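Local coordinates for uncharacterized protein (Staphylococcus aureus subsp. aureus, PDB 4H0A), which is of unknown function but belongs to the CAP (cysteine-rich secretory protein) family, carrying a CAP-associated N-terminal region together with its CAP domain, at residues I153-Y158 / V169-K174; D255-Q260 / K269-N274; R61-R66 / N202-I207. All blocks are in the same frame, centred on the assembly; numbering follows the deposited sequence.

Interaction 1. Residues I153-Y158 / V169-K174; sequences IYAQVY and VRFLTK. With EDO (1,2-ethanediol), chain C.
Q156 OE1 accepts two bonds from R170, one from NE and one from NH2, so a single amide oxygen bridges the side of the guanidinium. NE lies 2.9 Å from OE1, nearly in line with the amide C=O, and the NH2 bond comes in at a wider slant. The amide and guanidinium planes are only 16° apart, and the two side chains run the same way from the sheet, Q156 extended and R170 bent at chi3 (65°), the turn that places NE. Y158 OH sits 3.1 Å from R170 NH2, but the angle is too poor for a hydrogen bond. L172 shares this face, its CD2 4.0 Å from Y154 CB.

On the other face, A155 CB makes an off-centre CH-pi contact with F171, 4.2 Å from the ring centroid. I153 CD1 adds an apolar touch at F171 CD2.

Underneath is an antiparallel hairpin register: Y154 pairs with L172 and Q156 with R170 as hydrogen-bonded pairs, alternating with the non-hydrogen-bonded pairs A155 with F171 and V157 with V169. The bond from Q156 N to R170 O measures 2.8 Å, and A155 CA also approaches R170 O at 3.2 Å.

Further out, R170 NH1 forms a salt bridge to D281 and donates to a bound ethanediol, while Q156 NE2 is bonded to Y183 OH. Strand 145-150 flanks strand 153-159, strand 89-96 flanks strand 166-172, and helix 282-290 of the CAP region reaches Y158 and R170 through P283, bringing this sheet against the other family region.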
loop_
_atom_site.group_PDB
_atom_site.type_symbol
_atom_site.label_atom_id
_atom_site.label_comp_id
_atom_site.label_asym_id
_atom_site.label_seq_id
_atom_site.Cartn_x
_atom_site.Cartn_y
_atom_site.Cartn_z
ATOM N N ILE A 153 -10.160 -10.872 13.391
ATOM C CA ILE A 153 -9.235 -10.276 12.415
ATOM C C ILE A 153 -9.425 -8.766 12.382
ATOM O O ILE A 153 -10.315 -8.229 13.058
ATOM C CB ILE A 153 -9.373 -10.918 11.004
ATOM C CG1 ILE A 153 -10.783 -10.722 10.391
ATOM C CG2 ILE A 153 -9.012 -12.399 11.083
ATOM C CD1 ILE A 153 -10.807 -10.932 8.873
ATOM N N TYR A 154 -8.562 -8.077 11.613
ATOM C CA TYR A 154 -8.595 -6.631 11.494
ATOM C C TYR A 154 -8.766 -6.201 10.064
ATOM O O TYR A 154 -8.528 -6.973 9.128
ATOM C CB TYR A 154 -7.299 -6.027 12.056
ATOM C CG TYR A 154 -7.167 -6.222 13.548
ATOM C CD1 TYR A 154 -6.689 -7.415 14.075
ATOM C CD2 TYR A 154 -7.575 -5.235 14.436
ATOM C CE1 TYR A 154 -6.593 -7.612 15.450
ATOM C CE2 TYR A 154 -7.481 -5.419 15.815
ATOM C CZ TYR A 154 -6.997 -6.615 16.320
ATOM O OH TYR A 154 -6.898 -6.835 17.673
ATOM N N ALA A 155 -9.174 -4.954 9.897
ATOM C CA ALA A 155 -9.289 -4.326 8.591
ATOM C C ALA A 155 -8.731 -2.936 8.669
ATOM O O ALA A 155 -9.013 -2.215 9.629
ATOM C CB ALA A 155 -10.735 -4.278 8.126
ATOM N N GLN A 156 -7.910 -2.574 7.691
ATOM C CA GLN A 156 -7.415 -1.220 7.508
ATOM C C GLN A 156 -8.236 -0.648 6.375
ATOM O O GLN A 156 -8.210 -1.214 5.280
ATOM C CB GLN A 156 -5.930 -1.203 7.179
ATOM C CG GLN A 156 -5.052 -1.781 8.276
ATOM C CD GLN A 156 -3.628 -1.563 7.881
ATOM O OE1 GLN A 156 -3.049 -2.360 7.141
ATOM N NE2 GLN A 156 -3.109 -0.382 8.172
ATOM N N VAL A 157 -9.020 0.401 6.641
ATOM C CA VAL A 157 -9.878 1.035 5.648
ATOM C C VAL A 157 -9.200 2.313 5.182
ATOM O O VAL A 157 -9.081 3.257 5.961
ATOM C CB VAL A 157 -11.287 1.315 6.228
ATOM C CG1 VAL A 157 -12.228 1.833 5.139
ATOM C CG2 VAL A 157 -11.850 0.061 6.887
ATOM N N TYR A 158 -8.776 2.349 3.917
ATOM C CA TYR A 158 -8.084 3.503 3.345
ATOM C C TYR A 158 -9.068 4.452 2.715
ATOM O O TYR A 158 -9.808 4.038 1.827
ATOM C CB TYR A 158 -7.070 3.041 2.299
ATOM C CG TYR A 158 -5.999 2.155 2.889
ATOM C CD1 TYR A 158 -4.953 2.692 3.626
ATOM C CD2 TYR A 158 -6.048 0.772 2.741
ATOM C CE1 TYR A 158 -3.961 1.881 4.176
ATOM C CE2 TYR A 158 -5.070 -0.050 3.295
ATOM C CZ TYR A 158 -4.016 0.508 3.996
ATOM O OH TYR A 158 -3.049 -0.314 4.520
ATOM N N VAL A 169 -9.368 -1.674 0.964
ATOM C CA VAL A 169 -9.441 -2.292 2.292
ATOM C C VAL A 169 -8.406 -3.389 2.373
ATOM O O VAL A 169 -8.238 -4.142 1.411
ATOM C CB VAL A 169 -10.848 -2.858 2.620
ATOM C CG1 VAL A 169 -10.878 -3.481 4.021
ATOM C CG2 VAL A 169 -11.926 -1.784 2.475
ATOM N N ARG A 170 -7.724 -3.502 3.516
ATOM C CA ARG A 170 -6.812 -4.607 3.757
ATOM C C ARG A 170 -7.307 -5.353 4.965
ATOM O O ARG A 170 -7.344 -4.771 6.049
ATOM C CB ARG A 170 -5.348 -4.172 3.954
ATOM C CG ARG A 170 -4.446 -5.343 4.421
ATOM C CD ARG A 170 -2.992 -5.126 4.083
ATOM N NE ARG A 170 -2.438 -3.980 4.801
ATOM C CZ ARG A 170 -1.265 -3.416 4.528
ATOM N NH1 ARG A 170 -0.490 -3.906 3.564
ATOM N NH2 ARG A 170 -0.849 -2.369 5.225
ATOM N N PHE A 171 -7.731 -6.618 4.785
ATOM C CA PHE A 171 -8.117 -7.470 5.911
ATOM C C PHE A 171 -6.868 -8.227 6.304
ATOM O O PHE A 171 -6.194 -8.744 5.409
ATOM C CB PHE A 171 -9.262 -8.413 5.549
ATOM C CG PHE A 171 -10.602 -7.727 5.446
ATOM C CD1 PHE A 171 -11.050 -7.226 4.235
ATOM C CD2 PHE A 171 -11.450 -7.650 6.548
ATOM C CE1 PHE A 171 -12.308 -6.634 4.130
ATOM C CE2 PHE A 171 -12.705 -7.059 6.441
ATOM C CZ PHE A 171 -13.126 -6.551 5.235
ATOM N N LEU A 172 -6.524 -8.284 7.598
ATOM C CA LEU A 172 -5.300 -8.978 8.004
ATOM C C LEU A 172 -5.343 -9.442 9.454
ATOM O O LEU A 172 -6.148 -8.961 10.249
ATOM C CB LEU A 172 -4.051 -8.093 7.767
ATOM C CG LEU A 172 -3.768 -6.904 8.722
ATOM C CD1 LEU A 172 -2.523 -6.155 8.268
ATOM C CD2 LEU A 172 -4.948 -5.926 8.793
ATOM N N THR A 173 -4.464 -10.396 9.785
ATOM C CA THR A 173 -4.373 -10.926 11.142
ATOM C C THR A 173 -3.535 -10.007 12.010
ATOM O O THR A 173 -2.773 -9.185 11.503
ATOM C CB THR A 173 -3.767 -12.332 11.144
ATOM O OG1 THR A 173 -2.412 -12.246 10.708
ATOM C CG2 THR A 173 -4.545 -13.306 10.270
ATOM N N LYS A 174 -3.645 -10.178 13.323
ATOM C CA LYS A 174 -2.837 -9.419 14.272
ATOM C C LYS A 174 -1.307 -9.656 14.073
ATOM O O LYS A 174 -0.528 -8.718 14.246
ATOM C CB LYS A 174 -3.240 -9.752 15.714
ATOM C CG LYS A 174 -3.093 -11.207 16.139
ATOM C CD LYS A 174 -3.769 -11.410 17.516
ATOM C CE LYS A 174 -3.776 -12.853 17.950
ATOM N NZ LYS A 174 -2.433 -13.330 18.353
HETATM C C1 EDO C . 0.479 -5.887 0.881
HETATM O O1 EDO C . -0.788 -6.024 1.501
HETATM C C2 EDO C . 1.375 -6.944 1.579
HETATM O O2 EDO C . 2.694 -6.878 1.090
#

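Interaction 2. Residues D255-Q260 / K269-N274; sequences DALRGQ and KTTAQN
T271 OG1 is hydrogen-bonded to F320 O of strand 315-322, and the same oxygen lies 4.0 Å from L257 CD2, which comes down on it from helix 254-263. OG1 is anti to the backbone N (chi1 -167°), and the side chains of T271 and L257 meet tip to tip. L257 CD2 also lies 4.0 Å from Q273 CB, two residues further along the strand, and 4.1 Å from the carbonyl oxygen of A272 between them. One leucine methyl thus touches three consecutive strand residues.

This is helix-on-sheet packing within the CAP region, consistent with the alpha-beta-alpha sandwich of the family. The axes of helix segment 255-260 and strand segment 270-274 approach to 9.4 Å, with an angle of 131° between their N-to-C directions. T271 and Q273 both direct CB toward the helix, whereas A272 directs its CB away, to where its side chain touches R298 of helix 293-299 and Y304.

The polar end of Q273 is held elsewhere: NE2, at the end of its extended chain, is hydrogen-bonded to S317 OG of strand 315-322. At the solvent-exposed margin R258 touches T271, its CG 4.2 Å from T271 CG2, and this methyl is also near the plane of the guanidinium, at its edge. I319 of strand 315-322 touches both L257 and T271, and F7 reaches L257 and Q273 from the N-terminal part of the chain.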
loop_
_atom_site.group_PDB
_atom_site.type_symbol
_atom_site.label_atom_id
_atom_site.label_comp_id
_atom_site.label_asym_id
_atom_site.label_seq_id
_atom_site.Cartn_x
_atom_site.Cartn_y
_atom_site.Cartn_z
ATOM N N ASP A 255 16.770 19.997 -9.308
ATOM C CA ASP A 255 17.850 20.234 -10.272
ATOM C C ASP A 255 18.502 18.893 -10.651
ATOM O O ASP A 255 18.837 18.698 -11.819
ATOM C CB ASP A 255 18.903 21.226 -9.723
ATOM C CG ASP A 255 19.418 22.193 -10.769
ATOM O OD1 ASP A 255 18.645 23.084 -11.184
ATOM O OD2 ASP A 255 20.594 22.065 -11.167
ATOM N N ALA A 256 18.650 17.961 -9.678
ATOM C CA ALA A 256 19.190 16.620 -9.946
ATOM C C ALA A 256 18.247 15.818 -10.860
ATOM O O ALA A 256 18.728 15.040 -11.679
ATOM C CB ALA A 256 19.412 15.862 -8.645
ATOM N N LEU A 257 16.917 16.014 -10.730
ATOM C CA LEU A 257 15.925 15.322 -11.563
ATOM C C LEU A 257 15.904 15.908 -12.978
ATOM O O LEU A 257 16.027 15.161 -13.948
ATOM C CB LEU A 257 14.522 15.415 -10.928
ATOM C CG LEU A 257 13.345 14.838 -11.731
ATOM C CD1 LEU A 257 13.578 13.396 -12.093
ATOM C CD2 LEU A 257 12.057 14.984 -10.965
ATOM N N ARG A 258 15.732 17.233 -13.097
ATOM C CA ARG A 258 15.700 17.902 -14.405
ATOM C C ARG A 258 17.055 17.812 -15.123
ATOM O O ARG A 258 17.083 17.787 -16.350
ATOM C CB ARG A 258 15.248 19.360 -14.278
ATOM C CG ARG A 258 13.747 19.457 -14.073
ATOM C CD ARG A 258 13.276 20.865 -13.786
ATOM N NE ARG A 258 11.816 20.959 -13.842
ATOM C CZ ARG A 258 11.113 22.066 -13.611
ATOM N NH1 ARG A 258 11.729 23.203 -13.299
ATOM N NH2 ARG A 258 9.789 22.045 -13.688
ATOM N N GLY A 259 18.146 17.732 -14.361
ATOM C CA GLY A 259 19.486 17.560 -14.906
ATOM C C GLY A 259 19.706 16.163 -15.449
ATOM O O GLY A 259 20.320 16.006 -16.506
ATOM N N GLN A 260 19.200 15.135 -14.733
ATOM C CA GLN A 260 19.317 13.742 -15.168
ATOM C C GLN A 260 18.438 13.475 -16.401
ATOM O O GLN A 260 18.834 12.675 -17.243
ATOM C CB GLN A 260 18.974 12.756 -14.038
ATOM C CG GLN A 260 20.135 12.496 -13.087
ATOM C CD GLN A 260 19.750 11.561 -11.960
ATOM O OE1 GLN A 260 19.302 11.990 -10.891
ATOM N NE2 GLN A 260 19.892 10.257 -12.171
ATOM N N LYS A 269 7.326 17.659 -21.136
ATOM C CA LYS A 269 6.739 18.980 -20.890
ATOM C C LYS A 269 6.883 19.317 -19.406
ATOM O O LYS A 269 7.366 20.396 -19.066
ATOM C CB LYS A 269 5.267 19.031 -21.327
ATOM C CG LYS A 269 5.089 18.946 -22.837
ATOM C CD LYS A 269 3.644 19.206 -23.289
ATOM C CE LYS A 269 2.943 17.967 -23.787
ATOM N NZ LYS A 269 1.610 18.276 -24.363
ATOM N N THR A 270 6.470 18.388 -18.525
ATOM C CA THR A 270 6.573 18.554 -17.071
ATOM C C THR A 270 6.994 17.245 -16.406
ATOM O O THR A 270 6.883 16.165 -16.999
ATOM C CB THR A 270 5.254 19.057 -16.471
ATOM O OG1 THR A 270 4.205 18.144 -16.792
ATOM C CG2 THR A 270 4.897 20.471 -16.931
ATOM N N THR A 271 7.496 17.361 -15.171
ATOM C CA THR A 271 7.956 16.218 -14.386
ATOM C C THR A 271 7.871 16.513 -12.887
ATOM O O THR A 271 7.912 17.671 -12.471
ATOM C CB THR A 271 9.401 15.854 -14.776
ATOM O OG1 THR A 271 9.719 14.565 -14.240
ATOM C CG2 THR A 271 10.425 16.893 -14.307
ATOM N N ALA A 272 7.796 15.454 -12.084
ATOM C CA ALA A 272 7.756 15.562 -10.625
ATOM C C ALA A 272 8.181 14.246 -10.006
ATOM O O ALA A 272 8.387 13.271 -10.731
ATOM C CB ALA A 272 6.364 15.949 -10.163
ATOM N N GLN A 273 8.331 14.210 -8.675
ATOM C CA GLN A 273 8.788 13.010 -7.991
ATOM C C GLN A 273 8.168 12.869 -6.611
ATOM O O GLN A 273 8.112 13.840 -5.862
ATOM C CB GLN A 273 10.315 13.066 -7.858
ATOM C CG GLN A 273 10.954 11.831 -7.227
ATOM C CD GLN A 273 12.454 11.946 -7.119
ATOM O OE1 GLN A 273 13.064 12.976 -7.437
ATOM N NE2 GLN A 273 13.080 10.887 -6.635
ATOM N N ASN A 274 7.759 11.640 -6.266
ATOM C CA ASN A 274 7.248 11.293 -4.948
ATOM C C ASN A 274 8.258 10.377 -4.313
ATOM O O ASN A 274 8.758 9.475 -4.987
ATOM C CB ASN A 274 5.877 10.627 -5.037
ATOM C CG ASN A 274 4.735 11.582 -5.228
ATOM O OD1 ASN A 274 4.926 12.783 -5.358
ATOM N ND2 ASN A 274 3.521 11.064 -5.292
#

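Interaction 3. Residues R61-R66 / N202-I207. With EDO (1,2-ethanediol), chain D.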
loop_
_atom_site.group_PDB
_atom_site.type_symbol
_atom_site.label_atom_id
_atom_site.label_comp_id
_atom_site.label_asym_id
_atom_site.label_seq_id
_atom_site.Cartn_x
_atom_site.Cartn_y
_atom_site.Cartn_z
ATOM N N ARG A 61 1.384 -13.186 -10.234
ATOM C CA ARG A 61 2.718 -13.009 -9.690
ATOM C C ARG A 61 2.774 -13.656 -8.307
ATOM O O ARG A 61 1.828 -13.463 -7.541
ATOM C CB ARG A 61 2.904 -11.467 -9.578
ATOM C CG ARG A 61 4.288 -10.949 -9.521
ATOM C CD ARG A 61 4.412 -9.495 -9.928
ATOM N NE ARG A 61 3.477 -8.565 -9.267
ATOM C CZ ARG A 61 3.757 -7.727 -8.267
ATOM N NH1 ARG A 61 4.955 -7.731 -7.699
ATOM N NH2 ARG A 61 2.831 -6.883 -7.820
ATOM N N VAL A 62 3.838 -14.414 -7.980
ATOM C CA VAL A 62 4.025 -15.004 -6.640
ATOM C C VAL A 62 5.456 -14.748 -6.250
ATOM O O VAL A 62 6.341 -15.071 -7.038
ATOM C CB VAL A 62 3.700 -16.514 -6.566
ATOM C CG1 VAL A 62 3.948 -17.072 -5.155
ATOM C CG2 VAL A 62 2.265 -16.787 -7.025
ATOM N N TYR A 63 5.701 -14.175 -5.057
ATOM C CA TYR A 63 7.060 -13.843 -4.637
ATOM C C TYR A 63 7.220 -13.819 -3.123
ATOM O O TYR A 63 6.294 -13.442 -2.403
ATOM C CB TYR A 63 7.457 -12.461 -5.192
ATOM C CG TYR A 63 6.439 -11.375 -4.916
ATOM C CD1 TYR A 63 5.339 -11.199 -5.744
ATOM C CD2 TYR A 63 6.581 -10.517 -3.829
ATOM C CE1 TYR A 63 4.390 -10.210 -5.490
ATOM C CE2 TYR A 63 5.650 -9.511 -3.576
ATOM C CZ TYR A 63 4.550 -9.363 -4.406
ATOM O OH TYR A 63 3.625 -8.374 -4.137
ATOM N N PRO A 64 8.425 -14.135 -2.631
ATOM C CA PRO A 64 8.652 -14.054 -1.187
ATOM C C PRO A 64 8.949 -12.629 -0.739
ATOM O O PRO A 64 9.440 -11.811 -1.514
ATOM C CB PRO A 64 9.895 -14.927 -0.988
ATOM C CG PRO A 64 10.666 -14.763 -2.262
ATOM C CD PRO A 64 9.646 -14.583 -3.352
ATOM N N PHE A 65 8.725 -12.353 0.537
ATOM C CA PHE A 65 9.214 -11.120 1.142
ATOM C C PHE A 65 9.752 -11.483 2.548
ATOM O O PHE A 65 9.740 -12.666 2.909
ATOM C CB PHE A 65 8.207 -9.980 1.094
ATOM C CG PHE A 65 6.941 -10.114 1.882
ATOM C CD1 PHE A 65 5.818 -10.690 1.316
ATOM C CD2 PHE A 65 6.796 -9.460 3.101
ATOM C CE1 PHE A 65 4.608 -10.705 2.001
ATOM C CE2 PHE A 65 5.583 -9.476 3.780
ATOM C CZ PHE A 65 4.489 -10.075 3.213
ATOM N N ARG A 66 10.386 -10.527 3.244
ATOM C CA ARG A 66 11.042 -10.794 4.543
ATOM C C ARG A 66 10.122 -11.464 5.577
ATOM O O ARG A 66 8.910 -11.324 5.529
ATOM C CB ARG A 66 11.630 -9.503 5.172
ATOM C CG ARG A 66 10.666 -8.314 5.177
ATOM C CD ARG A 66 10.831 -7.362 6.343
ATOM N NE ARG A 66 12.068 -6.582 6.268
ATOM C CZ ARG A 66 12.277 -5.407 6.866
ATOM N NH1 ARG A 66 11.316 -4.837 7.593
ATOM N NH2 ARG A 66 13.442 -4.785 6.732
ATOM N N ASN A 202 12.597 -6.239 -3.380
ATOM C CA ASN A 202 12.688 -4.898 -3.996
ATOM C C ASN A 202 12.066 -4.823 -5.411
ATOM O O ASN A 202 11.195 -3.982 -5.617
ATOM C CB ASN A 202 14.142 -4.410 -4.049
ATOM C CG ASN A 202 14.722 -3.972 -2.722
ATOM O OD1 ASN A 202 14.007 -3.688 -1.754
ATOM N ND2 ASN A 202 16.051 -3.879 -2.668
ATOM N N PRO A 203 12.420 -5.673 -6.392
ATOM C CA PRO A 203 11.785 -5.530 -7.722
ATOM C C PRO A 203 10.268 -5.761 -7.695
ATOM O O PRO A 203 9.558 -5.142 -8.473
ATOM C CB PRO A 203 12.496 -6.588 -8.589
ATOM C CG PRO A 203 13.189 -7.486 -7.641
ATOM C CD PRO A 203 13.461 -6.721 -6.394
ATOM N N ASN A 204 9.766 -6.647 -6.819
ATOM C CA ASN A 204 8.318 -6.902 -6.753
ATOM C C ASN A 204 7.590 -5.772 -6.019
ATOM O O ASN A 204 6.432 -5.504 -6.354
ATOM C CB ASN A 204 8.030 -8.252 -6.129
ATOM C CG ASN A 204 8.180 -9.329 -7.157
ATOM O OD1 ASN A 204 7.343 -9.427 -8.052
ATOM N ND2 ASN A 204 9.299 -10.047 -7.157
ATOM N N GLN A 205 8.247 -5.092 -5.047
ATOM C CA GLN A 205 7.625 -3.942 -4.380
ATOM C C GLN A 205 7.490 -2.815 -5.392
ATOM O O GLN A 205 6.514 -2.082 -5.351
ATOM C CB GLN A 205 8.427 -3.463 -3.152
ATOM C CG GLN A 205 8.504 -4.445 -1.978
ATOM C CD GLN A 205 7.164 -4.923 -1.486
ATOM O OE1 GLN A 205 6.832 -6.108 -1.580
ATOM N NE2 GLN A 205 6.379 -4.023 -0.927
ATOM N N LEU A 206 8.481 -2.681 -6.306
ATOM C CA LEU A 206 8.424 -1.652 -7.347
ATOM C C LEU A 206 7.242 -1.934 -8.290
ATOM O O LEU A 206 6.520 -1.004 -8.650
ATOM C CB LEU A 206 9.748 -1.591 -8.146
ATOM C CG LEU A 206 9.771 -0.646 -9.358
ATOM C CD1 LEU A 206 9.428 0.798 -8.940
ATOM C CD2 LEU A 206 11.117 -0.695 -10.054
ATOM N N ILE A 207 7.031 -3.215 -8.679
ATOM C CA ILE A 207 5.903 -3.575 -9.551
ATOM C C ILE A 207 4.588 -3.291 -8.815
ATOM O O ILE A 207 3.662 -2.770 -9.426
ATOM C CB ILE A 207 5.986 -5.050 -10.049
ATOM C CG1 ILE A 207 7.187 -5.210 -11.006
ATOM C CG2 ILE A 207 4.679 -5.456 -10.780
ATOM C CD1 ILE A 207 7.729 -6.620 -11.072
HETATM C C1 EDO D . 8.471 -13.310 -9.054
HETATM O O1 EDO D . 9.703 -12.703 -8.525
HETATM C C2 EDO D . 7.277 -12.356 -9.250
HETATM O O2 EDO D . 7.538 -11.236 -10.152
HETATM O O HOH W 1 4.034 -6.052 -2.743
#
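At the seam where edge strand 61-65 of the N-terminal sheet meets helix 201-219, N204 lies flat against the ring of Y63 and alongside R61. The amide and ring planes are 3° apart, and N204 CB stands over the centre of the ring, 3.6 Å from its centroid in a CH-pi contact. Y63 is modelled in two conformers, so this stack describes one of them. Its first torsion (chi1 50°) sets CG between backbone N and carbonyl carbon, and there CG is the ring atom nearest N204 CG, at 3.5 Å.

R61 NH1 grips the same residue twice. It donates to N204 OD1 at 3.0 Å, in the carbonyl plane and on a lone pair, with a fairly straight N-H...O angle of 160°. Its second bond, also 3.0 Å, goes to the backbone N204 O and is more bent, with the donor tilted from the carbonyl plane. The guanidinium is also covered on both faces: I207 CG2 sits over its centre at 3.5 Å from CZ, while Y63 CE1 lies off toward the rim of the opposite face.

A bound ethanediol, probably from the crystallisation liquor, spans the N204 amide, its O2 donating to OD1 and its O1 accepting from ND2. A water links Y63 OH with Q205 OE1, tentatively, since both side chains have alternate conformers.

Second-shell bonds fix the arginine: R61 NH2 forms a hydrogen bond to S208 OG, about one turn beyond N204, and a salt bridge to E211, about two turns beyond. N204 O also bonds to S208 OG. Strand 69-76 pairs with strand 61-65 through the backbone of R61 and Y63, and helix 201-219 also touches strand 306-312, where Q205 and L206 meet V311.

Overall arrangement
Interactions 1 and 3 both reach the seven-stranded antiparallel sheet of the N-terminal region, interaction 1 in its interior and interaction 3 at its edge strand 61-65; their centres are 20 Å apart. Interaction 2 belongs to the CAP region, about 36 Å between centres from interaction 1, on the opposite side of the chain's centre, and 27 Å from interaction 3. No two of the three touch. Along the chain, both segments of interaction 1 fall between those of interaction 3, and interaction 2 follows. Interaction 3 therefore spans most of the N-terminal region and ties its sheet to helix 201-219, while the other two contacts are local in sequence.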